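Local coordinates for protein probable AP endonuclease (African swine fever virus, PDB 6KI3) that probably cleaves DNA on the 5' side of abasic sites during repair, using zinc ions, and probably removes mismatched nucleotides as a 3'-5' exonuclease, at residues A[215-227]-A[265-277]. Residues are numbered along the deposited sequence; the frame is centred on the assembly and turned at random.
Sequences IPPSHIMFHLNDA and YITRHQCPAILER. With ZN (zinc ion), chain J; nucleotides of chain C.
F222 projects from its strand into the hollow between Y265 and I266 on the helix. The two rings meet rim to rim, CE1 of F222 3.3 Å from CE1 of Y265, with planes at 73°, while CG1 of I266 lies 3.6 Å from F222 CD1. The ring's broad outline fills this hollow, and the slim A273 beside it leaves room for L224, whose CD2 meets I266 CD1 tip to tip. At the N-terminal end, the compact ring of P217 packs against H269 and the hydroxyl end of Y265. Strands 220-223 and 272-275 run parallel, joined by bonds from F222 N to P272 O, I274 N to F222 O and L224 N to I274 O. Beyond them N225 uses both ends of its amide: OD1 accepts from E276 N and R277 NH1, and ND2 donates to E276 OE2 over 2.7 Å, holding the carboxylate that binds zinc. H223 ND1 binds the same ion at 2.3 Å, its NE2 hydrogen-bonded to Q48 OE1, and a DNA phosphate oxygen joins them; E147 and D184 complete the site. R277 NH2 donates to L224 O, which lies in the guanidinium plane, and forms a salt bridge with E292. This is the TIM barrel wall: strand 179-184 flanks 220-227, strand 6-10 flanks 272-275, and helix 258-269 lies outside, meeting helix 198-209 through Y265 and helix 282-300 through T267.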
ATOM      1  N   ILE A 215      -8.758 -10.630  10.735  1.00 41.34           N
ATOM      2  CA  ILE A 215      -7.782  -9.666  10.238  1.00 40.37           C
ATOM      3  C   ILE A 215      -7.875  -8.423  11.118  1.00 38.49           C
ATOM      4  O   ILE A 215      -8.704  -7.533  10.868  1.00 36.58           O
ATOM      5  CB  ILE A 215      -8.000  -9.361   8.744  1.00 40.03           C
ATOM      6  CG1 ILE A 215      -7.131  -8.183   8.288  1.00 38.73           C
ATOM      7  CG2 ILE A 215      -9.484  -9.152   8.425  1.00 38.61           C
ATOM      8  CD1 ILE A 215      -5.644  -8.429   8.428  1.00 35.19           C
ATOM      9  N   PRO A 216      -7.071  -8.331  12.177  1.00 38.38           N
ATOM     10  CA  PRO A 216      -7.185  -7.196  13.086  1.00 36.85           C
ATOM     11  C   PRO A 216      -6.659  -5.928  12.440  1.00 37.89           C
ATOM     12  O   PRO A 216      -5.781  -5.980  11.560  1.00 37.67           O
ATOM     13  CB  PRO A 216      -6.326  -7.612  14.290  1.00 39.73           C
ATOM     14  CG  PRO A 216      -5.345  -8.583  13.726  1.00 38.62           C
ATOM     15  CD  PRO A 216      -6.076  -9.317  12.641  1.00 34.34           C
ATOM     16  N   PRO A 217      -7.160  -4.759  12.845  1.00 40.87           N
ATOM     17  CA  PRO A 217      -6.686  -3.503  12.241  1.00 38.39           C
ATOM     18  C   PRO A 217      -5.219  -3.214  12.501  1.00 37.60           C
ATOM     19  O   PRO A 217      -4.642  -2.359  11.818  1.00 38.90           O
ATOM     20  CB  PRO A 217      -7.590  -2.440  12.882  1.00 37.97           C
ATOM     21  CG  PRO A 217      -8.081  -3.073  14.146  1.00 35.33           C
ATOM     22  CD  PRO A 217      -8.216  -4.531  13.846  1.00 36.12           C
ATOM     23  N   SER A 218      -4.594  -3.891  13.466  1.00 38.23           N
ATOM     24  CA  SER A 218      -3.156  -3.745  13.652  1.00 40.47           C
ATOM     25  C   SER A 218      -2.375  -4.257  12.451  1.00 39.11           C
ATOM     26  O   SER A 218      -1.236  -3.826  12.235  1.00 38.66           O
ATOM     27  CB  SER A 218      -2.712  -4.479  14.918  1.00 40.82           C
ATOM     28  OG  SER A 218      -2.973  -5.869  14.812  1.00 43.05           O
ATOM     29  N   HIS A 219      -2.961  -5.160  11.668  1.00 37.30           N
ATOM     30  CA  HIS A 219      -2.340  -5.722  10.474  1.00 36.48           C
ATOM     31  C   HIS A 219      -3.040  -5.254   9.203  1.00 34.36           C
ATOM     32  O   HIS A 219      -3.169  -6.004   8.234  1.00 31.98           O
ATOM     33  CB  HIS A 219      -2.330  -7.248  10.540  1.00 36.09           C
ATOM     34  CG  HIS A 219      -1.340  -7.807  11.512  1.00 41.46           C
ATOM     35  ND1 HIS A 219      -1.376  -7.522  12.861  1.00 39.25           N
ATOM     36  CD2 HIS A 219      -0.285  -8.638  11.332  1.00 41.48           C
ATOM     37  CE1 HIS A 219      -0.386  -8.152  13.468  1.00 39.86           C
ATOM     38  NE2 HIS A 219       0.290  -8.835  12.564  1.00 43.23           N
ATOM     39  N   ILE A 220      -3.505  -4.006   9.191  1.00 34.15           N
ATOM     40  CA  ILE A 220      -4.210  -3.437   8.048  1.00 33.20           C
ATOM     41  C   ILE A 220      -3.540  -2.125   7.664  1.00 30.12           C
ATOM     42  O   ILE A 220      -3.326  -1.259   8.520  1.00 32.49           O
ATOM     43  CB  ILE A 220      -5.705  -3.213   8.348  1.00 35.85           C
ATOM     44  CG1 ILE A 220      -6.421  -4.550   8.550  1.00 35.01           C
ATOM     45  CG2 ILE A 220      -6.360  -2.423   7.227  1.00 31.62           C
ATOM     46  CD1 ILE A 220      -7.916  -4.420   8.781  1.00 34.94           C
ATOM     47  N   MET A 221      -3.203  -1.987   6.383  1.00 29.46           N
ATOM     48  CA  MET A 221      -2.680  -0.749   5.823  1.00 30.87           C
ATOM     49  C   MET A 221      -3.524  -0.359   4.617  1.00 27.45           C
ATOM     50  O   MET A 221      -4.309  -1.157   4.098  1.00 26.52           O
ATOM     51  CB  MET A 221      -1.204  -0.883   5.424  1.00 26.07           C
ATOM     52  CG  MET A 221      -0.964  -1.787   4.229  1.00 24.71           C
ATOM     53  SD  MET A 221       0.745  -1.731   3.666  1.00 27.14           S
ATOM     54  CE  MET A 221       0.820  -0.079   2.978  1.00 20.50           C
ATOM     55  N   PHE A 222      -3.355   0.881   4.161  1.00 25.35           N
ATOM     56  CA  PHE A 222      -4.217   1.437   3.128  1.00 28.00           C
ATOM     57  C   PHE A 222      -3.414   2.116   2.030  1.00 24.39           C
ATOM     58  O   PHE A 222      -2.400   2.771   2.294  1.00 26.49           O
ATOM     59  CB  PHE A 222      -5.207   2.443   3.719  1.00 25.99           C
ATOM     60  CG  PHE A 222      -6.343   1.806   4.453  1.00 28.39           C
ATOM     61  CD1 PHE A 222      -6.234   1.512   5.800  1.00 29.84           C
ATOM     62  CD2 PHE A 222      -7.520   1.494   3.793  1.00 27.82           C
ATOM     63  CE1 PHE A 222      -7.278   0.922   6.476  1.00 33.43           C
ATOM     64  CE2 PHE A 222      -8.570   0.903   4.465  1.00 32.12           C
ATOM     65  CZ  PHE A 222      -8.450   0.616   5.809  1.00 31.91           C
ATOM     66  N   HIS A 223      -3.887   1.951   0.797  1.00 20.85           N
ATOM     67  CA  HIS A 223      -3.457   2.742  -0.350  1.00 24.87           C
ATOM     68  C   HIS A 223      -4.602   3.686  -0.696  1.00 25.76           C
ATOM     69  O   HIS A 223      -5.630   3.252  -1.226  1.00 25.56           O
ATOM     70  CB  HIS A 223      -3.100   1.852  -1.538  1.00 24.46           C
ATOM     71  CG  HIS A 223      -1.832   1.077  -1.361  1.00 24.87           C
ATOM     72  ND1 HIS A 223      -1.486   0.021  -2.177  1.00 25.17           N
ATOM     73  CD2 HIS A 223      -0.823   1.209  -0.468  1.00 20.98           C
ATOM     74  CE1 HIS A 223      -0.321  -0.466  -1.792  1.00 21.97           C
ATOM     75  NE2 HIS A 223       0.103   0.236  -0.757  1.00 21.98           N
ATOM     76  N   LEU A 224      -4.434   4.971  -0.383  1.00 25.10           N
ATOM     77  CA  LEU A 224      -5.478   5.972  -0.608  1.00 27.12           C
ATOM     78  C   LEU A 224      -5.349   6.488  -2.035  1.00 27.59           C
ATOM     79  O   LEU A 224      -4.627   7.447  -2.311  1.00 27.49           O
ATOM     80  CB  LEU A 224      -5.373   7.102   0.408  1.00 26.49           C
ATOM     81  CG  LEU A 224      -5.557   6.717   1.877  1.00 31.47           C
ATOM     82  CD1 LEU A 224      -5.665   7.960   2.749  1.00 33.11           C
ATOM     83  CD2 LEU A 224      -6.775   5.824   2.052  1.00 26.57           C
ATOM     84  N   ASN A 225      -6.069   5.848  -2.954  1.00 25.90           N
ATOM     85  CA  ASN A 225      -6.007   6.186  -4.369  1.00 27.48           C
ATOM     86  C   ASN A 225      -7.410   6.390  -4.914  1.00 31.63           C
ATOM     87  O   ASN A 225      -8.279   5.527  -4.743  1.00 30.20           O
ATOM     88  CB  ASN A 225      -5.299   5.091  -5.176  1.00 26.39           C
ATOM     89  CG  ASN A 225      -3.894   4.815  -4.686  1.00 28.74           C
ATOM     90  OD1 ASN A 225      -3.185   5.723  -4.252  1.00 27.39           O
ATOM     91  ND2 ASN A 225      -3.481   3.555  -4.756  1.00 26.29           N
ATOM     92  N   ASP A 226      -7.629   7.528  -5.564  1.00 34.03           N
ATOM     93  CA  ASP A 226      -8.796   7.683  -6.412  1.00 30.27           C
ATOM     94  C   ASP A 226      -8.557   6.943  -7.725  1.00 31.42           C
ATOM     95  O   ASP A 226      -7.425   6.592  -8.069  1.00 32.74           O
ATOM     96  CB  ASP A 226      -9.086   9.164  -6.666  1.00 30.99           C
ATOM     97  CG  ASP A 226     -10.554   9.434  -6.943  1.00 35.25           C
ATOM     98  OD1 ASP A 226     -11.191   8.615  -7.634  1.00 33.95           O
ATOM     99  OD2 ASP A 226     -11.068  10.470  -6.467  1.00 32.81           O
ATOM    100  N   ALA A 227      -9.636   6.693  -8.459  1.00 31.78           N
ATOM    101  CA  ALA A 227      -9.569   5.898  -9.677  1.00 30.90           C
ATOM    102  C   ALA A 227     -10.080   6.709 -10.857  1.00 36.64           C
ATOM    103  O   ALA A 227     -11.158   7.308 -10.785  1.00 40.20           O
ATOM    104  CB  ALA A 227     -10.371   4.602  -9.537  1.00 28.06           C
ATOM    105  N   TYR A 265     -11.401   5.879   9.906  1.00 34.72           N
ATOM    106  CA  TYR A 265     -10.976   4.550  10.330  1.00 37.94           C
ATOM    107  C   TYR A 265      -9.461   4.477  10.466  1.00 37.07           C
ATOM    108  O   TYR A 265      -8.946   3.873  11.416  1.00 39.71           O
ATOM    109  CB  TYR A 265     -11.483   3.495   9.344  1.00 38.52           C
ATOM    110  CG  TYR A 265     -10.904   2.112   9.557  1.00 38.97           C
ATOM    111  CD1 TYR A 265      -9.721   1.726   8.938  1.00 40.68           C
ATOM    112  CD2 TYR A 265     -11.546   1.186  10.368  1.00 42.66           C
ATOM    113  CE1 TYR A 265      -9.191   0.469   9.132  1.00 39.91           C
ATOM    114  CE2 TYR A 265     -11.023  -0.078  10.561  1.00 40.96           C
ATOM    115  CZ  TYR A 265      -9.845  -0.430   9.940  1.00 38.14           C
ATOM    116  OH  TYR A 265      -9.315  -1.685  10.127  1.00 39.85           O
ATOM    117  N   ILE A 266      -8.733   5.075   9.521  1.00 38.55           N
ATOM    118  CA  ILE A 266      -7.275   5.099   9.599  1.00 39.67           C
ATOM    119  C   ILE A 266      -6.825   5.851  10.846  1.00 40.45           C
ATOM    120  O   ILE A 266      -5.847   5.473  11.501  1.00 39.12           O
ATOM    121  CB  ILE A 266      -6.689   5.715   8.315  1.00 36.03           C
ATOM    122  CG1 ILE A 266      -6.901   4.773   7.130  1.00 34.67           C
ATOM    123  CG2 ILE A 266      -5.212   6.034   8.487  1.00 35.08           C
ATOM    124  CD1 ILE A 266      -6.592   5.402   5.792  1.00 32.19           C
ATOM    125  N   THR A 267      -7.544   6.917  11.203  1.00 41.69           N
ATOM    126  CA  THR A 267      -7.205   7.676  12.403  1.00 39.58           C
ATOM    127  C   THR A 267      -7.450   6.859  13.666  1.00 40.88           C
ATOM    128  O   THR A 267      -6.552   6.708  14.502  1.00 42.69           O
ATOM    129  CB  THR A 267      -8.009   8.976  12.440  1.00 35.86           C
ATOM    130  OG1 THR A 267      -7.521   9.874  11.433  1.00 39.36           O
ATOM    131  CG2 THR A 267      -7.895   9.642  13.800  1.00 38.53           C
ATOM    132  N   ARG A 268      -8.660   6.316  13.815  1.00 38.41           N
ATOM    133  CA  ARG A 268      -9.029   5.597  15.028  1.00 40.62           C
ATOM    134  C   ARG A 268      -8.250   4.304  15.222  1.00 42.57           C
ATOM    135  O   ARG A 268      -8.286   3.744  16.323  1.00 49.00           O
ATOM    136  CB  ARG A 268     -10.530   5.291  15.023  1.00 43.03           C
ATOM    137  N   HIS A 269      -7.559   3.815  14.194  1.00 44.25           N
ATOM    138  CA  HIS A 269      -6.764   2.602  14.310  1.00 42.46           C
ATOM    139  C   HIS A 269      -5.287   2.823  14.018  1.00 37.47           C
ATOM    140  O   HIS A 269      -4.523   1.849  14.006  1.00 39.90           O
ATOM    141  CB  HIS A 269      -7.316   1.512  13.382  1.00 42.22           C
ATOM    142  CG  HIS A 269      -8.634   0.958  13.827  1.00 44.80           C
ATOM    143  ND1 HIS A 269      -8.745   0.026  14.835  1.00 47.88           N
ATOM    144  CD2 HIS A 269      -9.895   1.209  13.405  1.00 44.85           C
ATOM    145  CE1 HIS A 269     -10.018  -0.278  15.013  1.00 46.16           C
ATOM    146  NE2 HIS A 269     -10.738   0.426  14.157  1.00 44.65           N
ATOM    147  N   GLN A 270      -4.867   4.067  13.780  1.00 39.78           N
ATOM    148  CA  GLN A 270      -3.459   4.412  13.575  1.00 41.21           C
ATOM    149  C   GLN A 270      -2.843   3.598  12.439  1.00 37.83           C
ATOM    150  O   GLN A 270      -1.674   3.210  12.488  1.00 38.89           O
ATOM    151  CB  GLN A 270      -2.656   4.241  14.867  1.00 42.96           C
ATOM    152  CG  GLN A 270      -3.309   4.887  16.080  1.00 46.93           C
ATOM    153  CD  GLN A 270      -2.298   5.465  17.051  1.00 54.42           C
ATOM    154  OE1 GLN A 270      -2.301   6.666  17.325  1.00 64.60           O
ATOM    155  NE2 GLN A 270      -1.427   4.613  17.580  1.00 52.83           N
ATOM    156  N   CYS A 271      -3.637   3.342  11.404  1.00 36.26           N
ATOM    157  CA  CYS A 271      -3.183   2.543  10.280  1.00 36.76           C
ATOM    158  C   CYS A 271      -2.254   3.348   9.376  1.00 31.23           C
ATOM    159  O   CYS A 271      -2.352   4.575   9.302  1.00 31.53           O
ATOM    160  CB  CYS A 271      -4.371   2.044   9.467  1.00 30.89           C
ATOM    161  SG  CYS A 271      -5.365   0.797  10.302  1.00 43.14           S
ATOM    162  N   PRO A 272      -1.335   2.675   8.685  1.00 32.56           N
ATOM    163  CA  PRO A 272      -0.550   3.358   7.653  1.00 29.38           C
ATOM    164  C   PRO A 272      -1.394   3.611   6.414  1.00 28.84           C
ATOM    165  O   PRO A 272      -2.198   2.769   6.005  1.00 26.33           O
ATOM    166  CB  PRO A 272       0.591   2.375   7.358  1.00 26.58           C
ATOM    167  CG  PRO A 272       0.556   1.369   8.480  1.00 31.41           C
ATOM    168  CD  PRO A 272      -0.867   1.300   8.914  1.00 31.18           C
ATOM    169  N   ALA A 273      -1.206   4.786   5.817  1.00 32.57           N
ATOM    170  CA  ALA A 273      -1.927   5.182   4.614  1.00 30.34           C
ATOM    171  C   ALA A 273      -0.928   5.737   3.612  1.00 29.36           C
ATOM    172  O   ALA A 273      -0.210   6.696   3.916  1.00 29.12           O
ATOM    173  CB  ALA A 273      -3.010   6.217   4.932  1.00 29.06           C
ATOM    174  N   ILE A 274      -0.887   5.140   2.423  1.00 27.46           N
ATOM    175  CA  ILE A 274       0.077   5.493   1.388  1.00 26.67           C
ATOM    176  C   ILE A 274      -0.680   5.975   0.159  1.00 28.42           C
ATOM    177  O   ILE A 274      -1.567   5.277  -0.343  1.00 25.63           O
ATOM    178  CB  ILE A 274       0.984   4.301   1.030  1.00 24.71           C
ATOM    179  CG1 ILE A 274       1.671   3.748   2.281  1.00 25.24           C
ATOM    180  CG2 ILE A 274       2.011   4.712  -0.013  1.00 21.57           C
ATOM    181  CD1 ILE A 274       2.699   4.678   2.879  1.00 23.71           C
ATOM    182  N   LEU A 275      -0.327   7.165  -0.321  1.00 25.88           N
ATOM    183  CA  LEU A 275      -0.832   7.672  -1.591  1.00 25.94           C
ATOM    184  C   LEU A 275       0.127   7.263  -2.702  1.00 25.53           C
ATOM    185  O   LEU A 275       1.339   7.465  -2.586  1.00 24.00           O
ATOM    186  CB  LEU A 275      -0.986   9.195  -1.561  1.00 27.76           C
ATOM    187  CG  LEU A 275      -2.117   9.826  -0.741  1.00 30.58           C
ATOM    188  CD1 LEU A 275      -1.852   9.757   0.758  1.00 28.79           C
ATOM    189  CD2 LEU A 275      -2.343  11.267  -1.179  1.00 30.85           C
ATOM    190  N   GLU A 276      -0.412   6.690  -3.771  1.00 25.38           N
ATOM    191  CA  GLU A 276       0.396   6.179  -4.876  1.00 30.48           C
ATOM    192  C   GLU A 276       0.115   7.022  -6.117  1.00 31.43           C
ATOM    193  O   GLU A 276      -0.767   6.704  -6.918  1.00 29.38           O
ATOM    194  CB  GLU A 276       0.102   4.701  -5.117  1.00 24.55           C
ATOM    195  CG  GLU A 276       0.169   3.854  -3.857  1.00 27.09           C
ATOM    196  CD  GLU A 276      -0.122   2.391  -4.123  1.00 27.71           C
ATOM    197  OE1 GLU A 276       0.839   1.599  -4.233  1.00 23.96           O
ATOM    198  OE2 GLU A 276      -1.314   2.034  -4.230  1.00 25.64           O
ATOM    199  N   ARG A 277       0.910   8.044  -6.311  1.00 29.38           N
ATOM    200  CA  ARG A 277       0.757   8.899  -7.446  1.00 34.14           C
ATOM    201  C   ARG A 277       1.917   8.841  -8.369  1.00 36.64           C
ATOM    202  O   ARG A 277       3.008   8.934  -7.955  1.00 38.72           O
ATOM    203  CB  ARG A 277       0.626  10.341  -7.040  1.00 34.63           C
ATOM    204  CG  ARG A 277      -0.610  10.713  -6.310  1.00 33.76           C
ATOM    205  CD  ARG A 277      -1.900  10.470  -7.022  1.00 30.03           C
ATOM    206  NE  ARG A 277      -2.831  10.395  -5.947  1.00 32.31           N
ATOM    207  CZ  ARG A 277      -3.147   9.291  -5.323  1.00 30.18           C
ATOM    208  NH1 ARG A 277      -2.712   8.144  -5.726  1.00 28.80           N
ATOM    209  NH2 ARG A 277      -3.947   9.344  -4.323  1.00 33.50           N
TER
HETATM  210 ZN    ZN J 302      -1.563  -0.222  -4.501  1.00 28.15          ZN
ATOM    211  O5' 3DR C   1       0.303   0.612  -7.677  1.00 33.08           O
ATOM    212  P   3DR C   1      -0.707  -0.641  -7.634  1.00 26.94           P
ATOM    213  OP1 3DR C   1       0.169  -1.796  -7.215  1.00 29.09           O
ATOM    214  OP2 3DR C   1      -1.732  -0.224  -6.610  1.00 28.08           O
ATOM    215  OP3 3DR C   1      -1.228  -0.750  -9.047  1.00 30.61           O
ATOM    216  C2' 3DR C   1       4.288   2.454  -7.259  1.00 25.79           C
ATOM    217  C5' 3DR C   1       1.622   0.482  -8.202  1.00 27.94           C
ATOM    218  C4' 3DR C   1       2.214   1.877  -8.348  1.00 28.69           C
ATOM    219  O4' 3DR C   1       1.924   2.633  -7.171  1.00 30.08           O
ATOM    220  C1' 3DR C   1       3.118   3.178  -6.608  1.00 26.98           C
ATOM    221  C3' 3DR C   1       3.722   1.845  -8.524  1.00 27.44           C
ATOM    222  O3' 3DR C   1       4.079   2.674  -9.631  1.00 31.46           O
TER